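Local coordinates for NADPH-quinone reductase (Pediococcus pentosaceus ATCC 25745, PDB 3HA2), which probably acts as a flavin-dependent NAD(P)H:quinone oxidoreductase, the chain studied here being its flavodoxin-like part, at residues Ala13-Asn16 and Thr17-Phe20; Leu70-Trp73 and Met74-Met78; Met78-Lys81 and Phe82-His86; Lys115-Ile118 and Ser119-Met122; Leu121-Pro124 and Phe125-Phe128. All coordinates share one frame; numbering follows the deposited sequence.

Contact 1 of 5, residues Ala13-Asn16 and Thr17-Phe20; sequences ARSN and TQPF. With SO4 (sulfate ion), chain C.
Ser15 reaches forward into the first turn of the helix that follows, and Thr17 turns its hydroxyl back beside it. The Ser15 side chain runs with OG opposite its own main-chain nitrogen (chi1 172°), which carries the oxygen under the start of the helix. There Gln18 N donates to Ser15 OG at 3.0 Å in a nearly straight bond of 166°, the capping bond; Thr17 N points at the same oxygen but makes only a weak one. A sulfate ion also meets Ser15 OG, roughly at right angles to the capping bond. Its O1 is shared by two hydroxyls, Ser15 OG, modelled unusually close, and Thr17 OG1 at 2.7 Å, while Asn16 N donates to its O2 at 3.1 Å. The Thr17 methyl CG2 lies alongside sulfate O4 at 3.3 Å. Away from the ion, Asn16 O meets the edge of the Phe20 ring, 3.2 Å from CE2. The sulfate probably comes from the crystallisation liquor, but its place in this loop is consistent with the flavin phosphate site of flavodoxin-like proteins. The loop connects strand 3-7 to helix 18-25; Ser15 packs on His9, Thr17 on Leu146, and the Phe20 ring meets Phe145 edge-to-face.

Contact 2 of 5, residues Leu70-Trp73 and Met74-Met78; sequences LKQW and MDTVM
Lys71 and Asp75 sit one turn apart on helix 68-77 and make an i to i+4 salt bridge. The lysine chain leaves with CG opposite the backbone N, then bends at chi2 (68°) and at both torsions beyond, bringing NZ to 2.7 Å from Asp75 OD1, on the lone pair facing the other carboxylate oxygen. NZ also donates to the carbonyls of Tyr62 and Ala66 of the second subunit, and Asp75 OD2 accepts from Ala68 N of that subunit. A methionine in place of Lys71 would probably leave Asp75 OD1 without its cation and those two carbonyls of the second subunit without this donor. A water joins Gln72 OE1 to Asp75 OD2, and Thr76 OG1 donates to Gln72 O at 3.0 Å, tying the hydroxyl back onto the helix backbone. The inward flank is built round Trp73, in a Met-aromatic contact: the selenium of Met74 lies at the indole edge, SE to CZ3 3.8 Å. Val77 CG2 makes a CH-pi contact over one face, 3.9 Å from the centroid of the Trp73 five-membered ring. Met78 CE touches Trp73 CH2 at 3.6 Å, while the indole NE1 is hydrogen-bonded to Glu45 of helix 42-50.

Contact 3 of 5, residues Met78-Lys81 and Phe82-His86; sequences MTTK and FATGH. With SO4 (sulfate ion), chain D.
Thr79 caps the short helix 80-83, and its side chain faces the first turn on one branch and a sulfate ion, probably from the crystallisation liquor, on the other. CB lies 3.4 Å from sulfate O3. From there OG1 sits between the backbone N and the carbonyl carbon (chi1 59°), the crowded position, where it accepts from Phe82 N at 3.1 Å and also rests against Phe82 CB. The methyl CG2 turns the other way, to 3.8 Å from sulfate O2. The helix start grips the ion: Thr80 N donates to sulfate O3 at 2.8 Å. Lys81 N donates to sulfate O4 at 3.1 Å. Thr80 OG1 adds a weak bond. At the other end of the turn, Thr84 OG1 donates to Thr80 O at 2.9 Å on a lone pair in the carbonyl plane, while Thr84 N meets the same oxygen from above that plane. Behind, the selenium of Met78 stands at the edge of the Phe82 ring, 4.3 Å from CE2, a Met-aromatic contact beside Leu49 of helix 42-50. Within this turn mainly main-chain N-H groups hold the anion, and the dipole of the helix would probably add a favourable field.

Contact 4 of 5, residues Lys115-Ile118 and Ser119-Met122; sequences KFTI and SELM
Thr117 and Glu120 form a capping box at the start of helix 118-121, each side chain bonded to the backbone nitrogen of the other. Glu120 N donates to Thr117 OG1 at 3.3 Å; in return Thr117 N donates to Glu120 OE1 at 2.9 Å, almost straight at 170° but from above the carboxylate plane. The hydroxyl closes the box a second time, since Thr117 OG1 donates a hydrogen bond to Glu120 OE1 at 2.7 Å on the lone pair turned away from OE2. A water bound to Lys115 O also donates to OE1, so three donors hold this oxygen and the carboxylate is likely to be ionised. In Glu120 CG is set anti to the carbonyl carbon (chi1 -67°), and the extended chain beyond it runs back along the outside of the turn. Its second oxygen, OE2, meets the Phe116 ring at the edge, 3.7 Å from CD1, with ring and carboxylate nearly perpendicular. Phe116 O is buried without a polar partner and has Leu121 CD1 for company at 4.2 Å. On the inner side Ile118 and Met122 lie side by side, CG2 of the isoleucine 3.9 Å from CG of the selenomethionine. Both reach the sheet: Ile118 packs on Val99 of strand 94-101 and Ile139 of strand 135-143, Met122 on Ile97 and Tyr136, while Phe116 covers Arg123 of the second subunit.

Contact 5 of 5, residues Leu121-Pro124 and Phe125-Phe128; sequences LMRP and FEAF
Arg123 and Glu126 lie side by side along the first turn of helix 123-131, both pointing the same way, and join in a salt bridge. Their conformations differ: the glutamate is straight beyond CG, whereas the arginine bends at chi2 (68°) and again at chi3, curling its head alongside the Glu126 side chain. Glu126 OE1 thereby lies in the guanidinium plane, at its edge, 2.9 Å from Arg123 NH1. The carboxylate is twisted well out of that plane, and NH1 meets OE1 on the syn side, 25° out of the carboxylate plane; Arg123 CD also rests 3.4 Å from the same oxygen. With a serine in place of Arg123, Glu126 would probably be left without its cation and Phe116 of the second subunit without part of its cover. On the inner flank Met122 and Phe125 run side by side in a Met-aromatic contact, the selenium 4.1 Å from Phe125 CD2 and oblique to the ring. Phe128 turns its CG opposite the backbone N (chi1 176°), which lets its ring pack on Met78 and Leu90 and meet Trp63 of the second subunit edge-to-face. Met122 O takes Phe125 N at 2.9 Å, closing the turn after the Met122 N-cap. Pro124, having no N-H to offer, sits in the first turn, where helix nitrogens lack a carbonyl one turn back. The first turn is a well-known favourable place for proline in a helix.

How the contacts relate
Contacts 2 and 3 share Met78, where helix 68-77 gives way to helix 80-83, and contacts 4 and 5 share Leu121 and Met122 between helices 118-121 and 123-131. The two pairs meet chiefly at Phe128 of contact 5: Met74 CE lies 3.4 Å from its CD1, and Met78 CG 3.6 Å from its CZ; Leu70 also touches Phe125. These four contacts all touch the second subunit and supply part of the dimer interface. Contact 1 stands apart, its centre about 23 Å from that of contact 2 and about 33 Å from that of contact 3. Contacts 1 and 3 each carry a sulfate, probably from the crystallisation liquor; contact 1 is the one consistent with the flavin phosphate site.

Contact 1 of 5, residues Ala13-Asn16 and Thr17-Phe20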
loop_
_atom_site.group_PDB
_atom_site.type_symbol
_atom_site.label_atom_id
_atom_site.label_comp_id
_atom_site.label_asym_id
_atom_site.label_seq_id
_atom_site.Cartn_x
_atom_site.Cartn_y
_atom_site.Cartn_z
ATOM N N ALA A 13 -12.731 -15.121 -9.034
ATOM C CA ALA A 13 -13.683 -15.930 -9.805
ATOM C C ALA A 13 -13.980 -15.356 -11.198
ATOM O O ALA A 13 -14.358 -16.087 -12.117
ATOM C CB ALA A 13 -14.970 -16.103 -9.026
ATOM N N ARG A 14 -13.808 -14.045 -11.338
ATOM C CA ARG A 14 -14.062 -13.351 -12.594
ATOM C C ARG A 14 -12.797 -13.160 -13.436
ATOM O O ARG A 14 -12.884 -13.059 -14.658
ATOM C CB ARG A 14 -14.704 -11.990 -12.324
ATOM C CG ARG A 14 -16.133 -12.061 -11.786
ATOM C CD ARG A 14 -16.732 -10.658 -11.598
ATOM N NE ARG A 14 -16.583 -9.834 -12.801
ATOM C CZ ARG A 14 -17.410 -9.858 -13.845
ATOM N NH1 ARG A 14 -18.471 -10.658 -13.854
ATOM N NH2 ARG A 14 -17.171 -9.077 -14.888
ATOM N N SER A 15 -11.637 -13.098 -12.776
ATOM C CA SER A 15 -10.349 -12.857 -13.442
ATOM C C SER A 15 -10.149 -13.684 -14.716
ATOM O O SER A 15 -10.373 -14.891 -14.721
ATOM C CB SER A 15 -9.194 -13.133 -12.467
ATOM O OG SER A 15 -7.936 -13.078 -13.122
ATOM N N ASN A 16 -9.723 -13.029 -15.793
ATOM C CA ASN A 16 -9.380 -13.746 -17.030
ATOM C C ASN A 16 -7.890 -14.107 -17.101
ATOM O O ASN A 16 -7.488 -14.947 -17.900
ATOM C CB ASN A 16 -9.765 -12.930 -18.274
ATOM C CG ASN A 16 -11.253 -12.956 -18.565
ATOM O OD1 ASN A 16 -11.875 -11.909 -18.748
ATOM N ND2 ASN A 16 -11.831 -14.148 -18.607
ATOM N N THR A 17 -7.077 -13.464 -16.277
ATOM C CA THR A 17 -5.629 -13.674 -16.319
ATOM C C THR A 17 -5.175 -14.813 -15.411
ATOM O O THR A 17 -4.327 -15.623 -15.791
ATOM C CB THR A 17 -4.859 -12.421 -15.889
ATOM O OG1 THR A 17 -5.193 -12.110 -14.531
ATOM C CG2 THR A 17 -5.193 -11.246 -16.773
ATOM N N GLN A 18 -5.751 -14.870 -14.211
ATOM C CA GLN A 18 -5.308 -15.816 -13.184
ATOM C C GLN A 18 -5.425 -17.311 -13.510
ATOM O O GLN A 18 -4.523 -18.075 -13.145
ATOM C CB GLN A 18 -5.930 -15.461 -11.829
ATOM C CG GLN A 18 -5.448 -14.110 -11.336
ATOM C CD GLN A 18 -3.938 -14.023 -11.351
ATOM O OE1 GLN A 18 -3.276 -14.605 -10.504
ATOM N NE2 GLN A 18 -3.383 -13.307 -12.339
ATOM N N PRO A 19 -6.492 -17.739 -14.231
ATOM C CA PRO A 19 -6.467 -19.142 -14.632
ATOM C C PRO A 19 -5.229 -19.546 -15.439
ATOM O O PRO A 19 -4.809 -20.703 -15.360
ATOM C CB PRO A 19 -7.737 -19.297 -15.484
ATOM C CG PRO A 19 -8.632 -18.198 -15.020
ATOM C CD PRO A 19 -7.723 -17.067 -14.700
ATOM N N PHE A 20 -4.660 -18.616 -16.212
ATOM C CA PHE A 20 -3.454 -18.913 -17.009
ATOM C C PHE A 20 -2.294 -19.265 -16.076
ATOM O O PHE A 20 -1.523 -20.183 -16.344
ATOM C CB PHE A 20 -3.021 -17.705 -17.856
ATOM C CG PHE A 20 -3.868 -17.451 -19.075
ATOM C CD1 PHE A 20 -3.520 -17.997 -20.305
ATOM C CD2 PHE A 20 -4.976 -16.607 -19.005
ATOM C CE1 PHE A 20 -4.285 -17.751 -21.450
ATOM C CE2 PHE A 20 -5.744 -16.344 -20.142
ATOM C CZ PHE A 20 -5.398 -16.922 -21.368
HETATM S S SO4 C . -7.999 -9.642 -14.736
HETATM O O1 SO4 C . -7.519 -10.809 -14.004
HETATM O O2 SO4 C . -8.774 -10.092 -15.889
HETATM O O3 SO4 C . -8.859 -8.841 -13.870
HETATM O O4 SO4 C . -6.856 -8.844 -15.159
#

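Contact 2 of 5, residues Leu70-Trp73 and Met74-Met78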
loop_
_atom_site.group_PDB
_atom_site.type_symbol
_atom_site.label_atom_id
_atom_site.label_comp_id
_atom_site.label_asym_id
_atom_site.label_seq_id
_atom_site.Cartn_x
_atom_site.Cartn_y
_atom_site.Cartn_z
ATOM N N LEU A 70 -5.006 -7.789 0.242
ATOM C CA LEU A 70 -3.616 -8.174 0.534
ATOM C C LEU A 70 -3.024 -7.329 1.671
ATOM O O LEU A 70 -2.309 -7.846 2.526
ATOM C CB LEU A 70 -2.712 -8.135 -0.705
ATOM C CG LEU A 70 -1.253 -8.576 -0.454
ATOM C CD1 LEU A 70 -1.160 -10.023 0.073
ATOM C CD2 LEU A 70 -0.405 -8.420 -1.699
ATOM N N LYS A 71 -3.348 -6.033 1.689
ATOM C CA LYS A 71 -2.844 -5.166 2.742
ATOM C C LYS A 71 -3.430 -5.615 4.082
ATOM O O LYS A 71 -2.733 -5.620 5.095
ATOM C CB LYS A 71 -3.219 -3.706 2.473
ATOM C CG LYS A 71 -2.571 -2.737 3.439
ATOM C CD LYS A 71 -1.053 -2.709 3.197
ATOM C CE LYS A 71 -0.257 -2.817 4.487
ATOM N NZ LYS A 71 -0.523 -1.735 5.485
ATOM N N GLN A 72 -4.706 -6.014 4.080
ATOM C CA GLN A 72 -5.321 -6.543 5.302
ATOM C C GLN A 72 -4.601 -7.799 5.803
ATOM O O GLN A 72 -4.387 -7.960 6.999
ATOM C CB GLN A 72 -6.810 -6.826 5.118
ATOM C CG GLN A 72 -7.551 -7.142 6.440
ATOM C CD GLN A 72 -7.567 -5.944 7.381
ATOM O OE1 GLN A 72 -6.678 -5.776 8.214
ATOM N NE2 GLN A 72 -8.545 -5.069 7.199
ATOM N N TRP A 73 -4.226 -8.681 4.878
ATOM C CA TRP A 73 -3.491 -9.909 5.230
ATOM C C TRP A 73 -2.136 -9.550 5.824
ATOM O O TRP A 73 -1.726 -10.117 6.837
ATOM C CB TRP A 73 -3.360 -10.750 3.958
ATOM C CG TRP A 73 -2.656 -12.079 4.034
ATOM C CD1 TRP A 73 -3.213 -13.302 4.287
ATOM C CD2 TRP A 73 -1.290 -12.316 3.716
ATOM N NE1 TRP A 73 -2.252 -14.288 4.191
ATOM C CE2 TRP A 73 -1.059 -13.704 3.860
ATOM C CE3 TRP A 73 -0.215 -11.478 3.385
ATOM C CZ2 TRP A 73 0.197 -14.284 3.640
ATOM C CZ3 TRP A 73 1.045 -12.065 3.144
ATOM C CH2 TRP A 73 1.229 -13.455 3.287
HETATM N N MSE A 74 -1.456 -8.575 5.224
HETATM C CA MSE A 74 -0.174 -8.109 5.747
HETATM C C MSE A 74 -0.352 -7.571 7.173
HETATM O O MSE A 74 0.409 -7.921 8.067
HETATM C CB MSE A 74 0.426 -7.011 4.849
HETATM C CG MSE A 74 0.789 -7.470 3.453
HETATM SE SE MSE A 74 2.445 -8.516 3.500
HETATM C CE MSE A 74 3.650 -7.160 4.226
ATOM N N ASP A 75 -1.380 -6.736 7.369
ATOM C CA ASP A 75 -1.630 -6.053 8.652
ATOM C C ASP A 75 -1.976 -7.033 9.782
ATOM O O ASP A 75 -1.685 -6.769 10.954
ATOM C CB ASP A 75 -2.785 -5.037 8.505
ATOM C CG ASP A 75 -2.433 -3.811 7.637
ATOM O OD1 ASP A 75 -1.258 -3.629 7.275
ATOM O OD2 ASP A 75 -3.364 -3.026 7.329
ATOM N N THR A 76 -2.614 -8.147 9.437
ATOM C CA THR A 76 -3.216 -9.036 10.430
ATOM C C THR A 76 -2.425 -10.341 10.622
ATOM O O THR A 76 -2.277 -10.826 11.741
ATOM C CB THR A 76 -4.695 -9.337 10.053
ATOM O OG1 THR A 76 -5.394 -8.100 9.813
ATOM C CG2 THR A 76 -5.396 -10.038 11.171
ATOM N N VAL A 77 -1.912 -10.896 9.524
ATOM C CA VAL A 77 -1.152 -12.147 9.583
ATOM C C VAL A 77 0.274 -11.855 10.039
ATOM O O VAL A 77 0.866 -12.627 10.798
ATOM C CB VAL A 77 -1.151 -12.887 8.195
ATOM C CG1 VAL A 77 -0.143 -14.061 8.169
ATOM C CG2 VAL A 77 -2.533 -13.390 7.851
HETATM N N MSE A 78 0.836 -10.748 9.547
HETATM C CA MSE A 78 2.227 -10.404 9.844
HETATM C C MSE A 78 2.265 -9.559 11.114
HETATM O O MSE A 78 2.444 -8.340 11.073
HETATM C CB MSE A 78 2.896 -9.673 8.676
HETATM C CG MSE A 78 2.884 -10.436 7.375
HETATM SE SE MSE A 78 3.680 -12.211 7.546
HETATM C CE MSE A 78 3.834 -12.567 5.609
HETATM O O HOH W 1 -5.764 -3.207 9.174
#

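Contact 3 of 5, residues Met78-Lys81 and Phe82-His86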
loop_
_atom_site.group_PDB
_atom_site.type_symbol
_atom_site.label_atom_id
_atom_site.label_comp_id
_atom_site.label_asym_id
_atom_site.label_seq_id
_atom_site.Cartn_x
_atom_site.Cartn_y
_atom_site.Cartn_z
HETATM N N MSE A 78 0.836 -10.748 9.547
HETATM C CA MSE A 78 2.227 -10.404 9.844
HETATM C C MSE A 78 2.265 -9.559 11.114
HETATM O O MSE A 78 2.444 -8.340 11.073
HETATM C CB MSE A 78 2.896 -9.673 8.676
HETATM C CG MSE A 78 2.884 -10.436 7.375
HETATM SE SE MSE A 78 3.680 -12.211 7.546
HETATM C CE MSE A 78 3.834 -12.567 5.609
ATOM N N THR A 79 2.086 -10.217 12.250
ATOM C CA THR A 79 2.139 -9.513 13.522
ATOM C C THR A 79 3.591 -9.271 13.943
ATOM O O THR A 79 4.506 -9.898 13.434
ATOM C CB THR A 79 1.414 -10.295 14.633
ATOM O OG1 THR A 79 2.024 -11.582 14.782
ATOM C CG2 THR A 79 -0.069 -10.455 14.299
ATOM N N THR A 80 3.786 -8.342 14.870
ATOM C CA THR A 80 5.087 -8.140 15.492
ATOM C C THR A 80 5.610 -9.446 16.074
ATOM O O THR A 80 6.774 -9.801 15.850
ATOM C CB THR A 80 4.979 -7.077 16.599
ATOM O OG1 THR A 80 4.520 -5.863 16.001
ATOM C CG2 THR A 80 6.306 -6.832 17.263
ATOM N N LYS A 81 4.743 -10.155 16.808
ATOM C CA LYS A 81 5.081 -11.410 17.500
ATOM C C LYS A 81 5.563 -12.493 16.532
ATOM O O LYS A 81 6.481 -13.250 16.837
ATOM C CB LYS A 81 3.855 -11.922 18.278
ATOM C CG LYS A 81 4.127 -13.036 19.303
ATOM C CD LYS A 81 2.835 -13.812 19.627
ATOM C CE LYS A 81 2.833 -14.465 21.005
ATOM N NZ LYS A 81 4.162 -14.923 21.522
ATOM N N PHE A 82 4.940 -12.557 15.364
ATOM C CA PHE A 82 5.229 -13.614 14.393
ATOM C C PHE A 82 6.393 -13.231 13.467
ATOM O O PHE A 82 7.396 -13.955 13.372
ATOM C CB PHE A 82 3.950 -13.922 13.600
ATOM C CG PHE A 82 4.114 -14.975 12.536
ATOM C CD1 PHE A 82 4.196 -16.322 12.869
ATOM C CD2 PHE A 82 4.125 -14.619 11.189
ATOM C CE1 PHE A 82 4.333 -17.306 11.882
ATOM C CE2 PHE A 82 4.269 -15.593 10.188
ATOM C CZ PHE A 82 4.354 -16.936 10.532
ATOM N N ALA A 83 6.263 -12.076 12.821
ATOM C CA ALA A 83 7.169 -11.666 11.752
ATOM C C ALA A 83 8.452 -11.024 12.253
ATOM O O ALA A 83 9.468 -11.054 11.559
ATOM C CB ALA A 83 6.450 -10.742 10.783
ATOM N N THR A 84 8.401 -10.444 13.456
ATOM C CA THR A 84 9.599 -9.891 14.117
ATOM C C THR A 84 9.660 -10.402 15.561
ATOM O O THR A 84 9.682 -11.612 15.781
ATOM C CB THR A 84 9.651 -8.339 14.002
ATOM O OG1 THR A 84 8.462 -7.761 14.552
ATOM C CG2 THR A 84 9.767 -7.914 12.513
ATOM N N GLY A 85 9.652 -9.487 16.527
ATOM C CA GLY A 85 9.645 -9.834 17.962
ATOM C C GLY A 85 10.804 -10.733 18.316
ATOM O O GLY A 85 11.959 -10.433 17.981
ATOM N N HIS A 86 10.504 -11.856 18.963
ATOM C CA HIS A 86 11.533 -12.848 19.267
ATOM C C HIS A 86 11.446 -14.103 18.400
ATOM O O HIS A 86 12.126 -15.092 18.671
ATOM C CB HIS A 86 11.501 -13.202 20.751
ATOM C CG HIS A 86 11.966 -12.083 21.631
ATOM N ND1 HIS A 86 11.108 -11.123 22.127
ATOM C CD2 HIS A 86 13.203 -11.743 22.061
ATOM C CE1 HIS A 86 11.797 -10.254 22.846
ATOM N NE2 HIS A 86 13.070 -10.606 22.821
HETATM S S SO4 D . 1.213 -7.788 17.482
HETATM O O1 SO4 D . 1.287 -6.700 18.465
HETATM O O2 SO4 D . -0.170 -8.279 17.426
HETATM O O3 SO4 D . 1.550 -7.259 16.152
HETATM O O4 SO4 D . 2.130 -8.876 17.873
HETATM O O HOH W 2 7.940 -12.794 18.993
#

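Contact 4 of 5, residues Lys115-Ile118 and Ser119-Met122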
loop_
_atom_site.group_PDB
_atom_site.type_symbol
_atom_site.label_atom_id
_atom_site.label_comp_id
_atom_site.label_asym_id
_atom_site.label_seq_id
_atom_site.Cartn_x
_atom_site.Cartn_y
_atom_site.Cartn_z
ATOM N N LYS A 115 6.232 8.164 -14.225
ATOM C CA LYS A 115 7.425 8.737 -13.576
ATOM C C LYS A 115 8.252 7.776 -12.725
ATOM O O LYS A 115 9.455 8.020 -12.541
ATOM C CB LYS A 115 7.089 9.990 -12.735
ATOM C CG LYS A 115 6.389 11.128 -13.518
ATOM C CD LYS A 115 6.281 12.368 -12.640
ATOM C CE LYS A 115 5.982 13.603 -13.476
ATOM N NZ LYS A 115 5.679 14.726 -12.556
ATOM N N PHE A 116 7.628 6.727 -12.190
ATOM C CA PHE A 116 8.322 5.807 -11.257
ATOM C C PHE A 116 8.307 4.374 -11.734
ATOM O O PHE A 116 7.323 3.905 -12.317
ATOM C CB PHE A 116 7.715 5.892 -9.851
ATOM C CG PHE A 116 7.563 7.305 -9.373
ATOM C CD1 PHE A 116 8.702 8.075 -9.068
ATOM C CD2 PHE A 116 6.298 7.874 -9.257
ATOM C CE1 PHE A 116 8.561 9.412 -8.650
ATOM C CE2 PHE A 116 6.145 9.197 -8.819
ATOM C CZ PHE A 116 7.264 9.963 -8.536
ATOM N N THR A 117 9.421 3.690 -11.511
ATOM C CA THR A 117 9.531 2.288 -11.905
ATOM C C THR A 117 8.748 1.369 -10.961
ATOM O O THR A 117 8.420 1.729 -9.826
ATOM C CB THR A 117 11.011 1.833 -11.917
ATOM O OG1 THR A 117 11.570 2.030 -10.609
ATOM C CG2 THR A 117 11.828 2.627 -12.939
ATOM N N ILE A 118 8.469 0.156 -11.427
ATOM C CA ILE A 118 7.828 -0.830 -10.573
ATOM C C ILE A 118 8.657 -1.093 -9.310
ATOM O O ILE A 118 8.110 -1.218 -8.208
ATOM C CB ILE A 118 7.594 -2.134 -11.365
ATOM C CG1 ILE A 118 6.600 -1.871 -12.509
ATOM C CG2 ILE A 118 7.115 -3.277 -10.416
ATOM C CD1 ILE A 118 5.197 -1.473 -12.006
ATOM N N SER A 119 9.973 -1.130 -9.466
ATOM C CA SER A 119 10.891 -1.286 -8.323
ATOM C C SER A 119 10.625 -0.242 -7.246
ATOM O O SER A 119 10.524 -0.552 -6.065
ATOM C CB SER A 119 12.346 -1.137 -8.777
ATOM O OG SER A 119 12.833 -2.302 -9.405
ATOM N N GLU A 120 10.517 1.012 -7.659
ATOM C CA GLU A 120 10.244 2.091 -6.707
ATOM C C GLU A 120 8.874 1.971 -6.044
ATOM O O GLU A 120 8.719 2.241 -4.852
ATOM C CB GLU A 120 10.342 3.418 -7.440
ATOM C CG GLU A 120 11.763 3.745 -7.898
ATOM C CD GLU A 120 11.739 4.927 -8.823
ATOM O OE1 GLU A 120 11.693 4.722 -10.068
ATOM O OE2 GLU A 120 11.684 6.062 -8.291
ATOM N N LEU A 121 7.876 1.575 -6.817
ATOM C CA LEU A 121 6.516 1.433 -6.286
ATOM C C LEU A 121 6.359 0.263 -5.327
ATOM O O LEU A 121 5.531 0.318 -4.411
ATOM C CB LEU A 121 5.487 1.318 -7.421
ATOM C CG LEU A 121 5.426 2.562 -8.305
ATOM C CD1 LEU A 121 4.613 2.266 -9.572
ATOM C CD2 LEU A 121 4.849 3.748 -7.540
HETATM N N MSE A 122 7.171 -0.772 -5.501
HETATM C CA MSE A 122 7.082 -1.942 -4.629
HETATM C C MSE A 122 7.954 -1.808 -3.377
HETATM O O MSE A 122 8.118 -2.776 -2.633
HETATM C CB MSE A 122 7.463 -3.218 -5.409
HETATM C CG MSE A 122 6.534 -3.564 -6.588
HETATM SE SE MSE A 122 4.701 -3.964 -6.035
HETATM C CE MSE A 122 3.928 -2.203 -6.373
HETATM O O HOH W 3 11.842 6.990 -11.705
#

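Contact 5 of 5, residues Leu121-Pro124 and Phe125-Phe128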
loop_
_atom_site.group_PDB
_atom_site.type_symbol
_atom_site.label_atom_id
_atom_site.label_comp_id
_atom_site.label_asym_id
_atom_site.label_seq_id
_atom_site.Cartn_x
_atom_site.Cartn_y
_atom_site.Cartn_z
ATOM N N LEU A 121 7.876 1.575 -6.817
ATOM C CA LEU A 121 6.516 1.433 -6.286
ATOM C C LEU A 121 6.359 0.263 -5.327
ATOM O O LEU A 121 5.531 0.318 -4.411
ATOM C CB LEU A 121 5.487 1.318 -7.421
ATOM C CG LEU A 121 5.426 2.562 -8.305
ATOM C CD1 LEU A 121 4.613 2.266 -9.572
ATOM C CD2 LEU A 121 4.849 3.748 -7.540
HETATM N N MSE A 122 7.171 -0.772 -5.501
HETATM C CA MSE A 122 7.082 -1.942 -4.629
HETATM C C MSE A 122 7.954 -1.808 -3.377
HETATM O O MSE A 122 8.118 -2.776 -2.633
HETATM C CB MSE A 122 7.463 -3.218 -5.409
HETATM C CG MSE A 122 6.534 -3.564 -6.588
HETATM SE SE MSE A 122 4.701 -3.964 -6.035
HETATM C CE MSE A 122 3.928 -2.203 -6.373
ATOM N N ARG A 123 8.514 -0.622 -3.150
ATOM C CA ARG A 123 9.423 -0.403 -2.021
ATOM C C ARG A 123 8.857 -0.853 -0.658
ATOM O O ARG A 123 9.613 -1.376 0.146
ATOM C CB ARG A 123 9.888 1.064 -1.925
ATOM C CG ARG A 123 11.267 1.182 -1.246
ATOM C CD ARG A 123 12.345 0.571 -2.135
ATOM N NE ARG A 123 12.773 1.528 -3.134
ATOM C CZ ARG A 123 13.458 1.255 -4.244
ATOM N NH1 ARG A 123 13.830 0.013 -4.573
ATOM N NH2 ARG A 123 13.762 2.264 -5.048
ATOM N N PRO A 124 7.549 -0.631 -0.379
ATOM C CA PRO A 124 7.093 -1.151 0.923
ATOM C C PRO A 124 7.307 -2.647 1.116
ATOM O O PRO A 124 7.537 -3.075 2.243
ATOM C CB PRO A 124 5.594 -0.811 0.948
ATOM C CG PRO A 124 5.437 0.303 -0.016
ATOM C CD PRO A 124 6.467 0.071 -1.092
ATOM N N PHE A 125 7.242 -3.440 0.041
ATOM C CA PHE A 125 7.480 -4.896 0.174
ATOM C C PHE A 125 8.948 -5.199 0.377
ATOM O O PHE A 125 9.314 -6.123 1.100
ATOM C CB PHE A 125 6.936 -5.650 -1.041
ATOM C CG PHE A 125 5.441 -5.679 -1.099
ATOM C CD1 PHE A 125 4.715 -6.479 -0.220
ATOM C CD2 PHE A 125 4.754 -4.888 -2.008
ATOM C CE1 PHE A 125 3.335 -6.492 -0.256
ATOM C CE2 PHE A 125 3.366 -4.918 -2.064
ATOM C CZ PHE A 125 2.663 -5.706 -1.188
ATOM N N GLU A 126 9.796 -4.426 -0.290
ATOM C CA GLU A 126 11.231 -4.571 -0.096
ATOM C C GLU A 126 11.593 -4.251 1.356
ATOM O O GLU A 126 12.371 -4.972 1.980
ATOM C CB GLU A 126 11.981 -3.670 -1.080
ATOM C CG GLU A 126 13.498 -3.847 -1.090
ATOM C CD GLU A 126 14.162 -3.062 -2.237
ATOM O OE1 GLU A 126 13.448 -2.489 -3.095
ATOM O OE2 GLU A 126 15.412 -3.012 -2.275
ATOM N N ALA A 127 11.029 -3.172 1.888
ATOM C CA ALA A 127 11.280 -2.806 3.286
ATOM C C ALA A 127 10.754 -3.873 4.267
ATOM O O ALA A 127 11.392 -4.168 5.285
ATOM C CB ALA A 127 10.683 -1.430 3.592
ATOM N N PHE A 128 9.602 -4.453 3.957
ATOM C CA PHE A 128 9.090 -5.589 4.734
ATOM C C PHE A 128 10.069 -6.761 4.748
ATOM O O PHE A 128 10.380 -7.329 5.795
ATOM C CB PHE A 128 7.731 -6.057 4.194
ATOM C CG PHE A 128 7.193 -7.279 4.899
ATOM C CD1 PHE A 128 6.531 -7.163 6.112
ATOM C CD2 PHE A 128 7.356 -8.547 4.348
ATOM C CE1 PHE A 128 6.033 -8.296 6.773
ATOM C CE2 PHE A 128 6.859 -9.674 5.006
ATOM C CZ PHE A 128 6.204 -9.542 6.203
#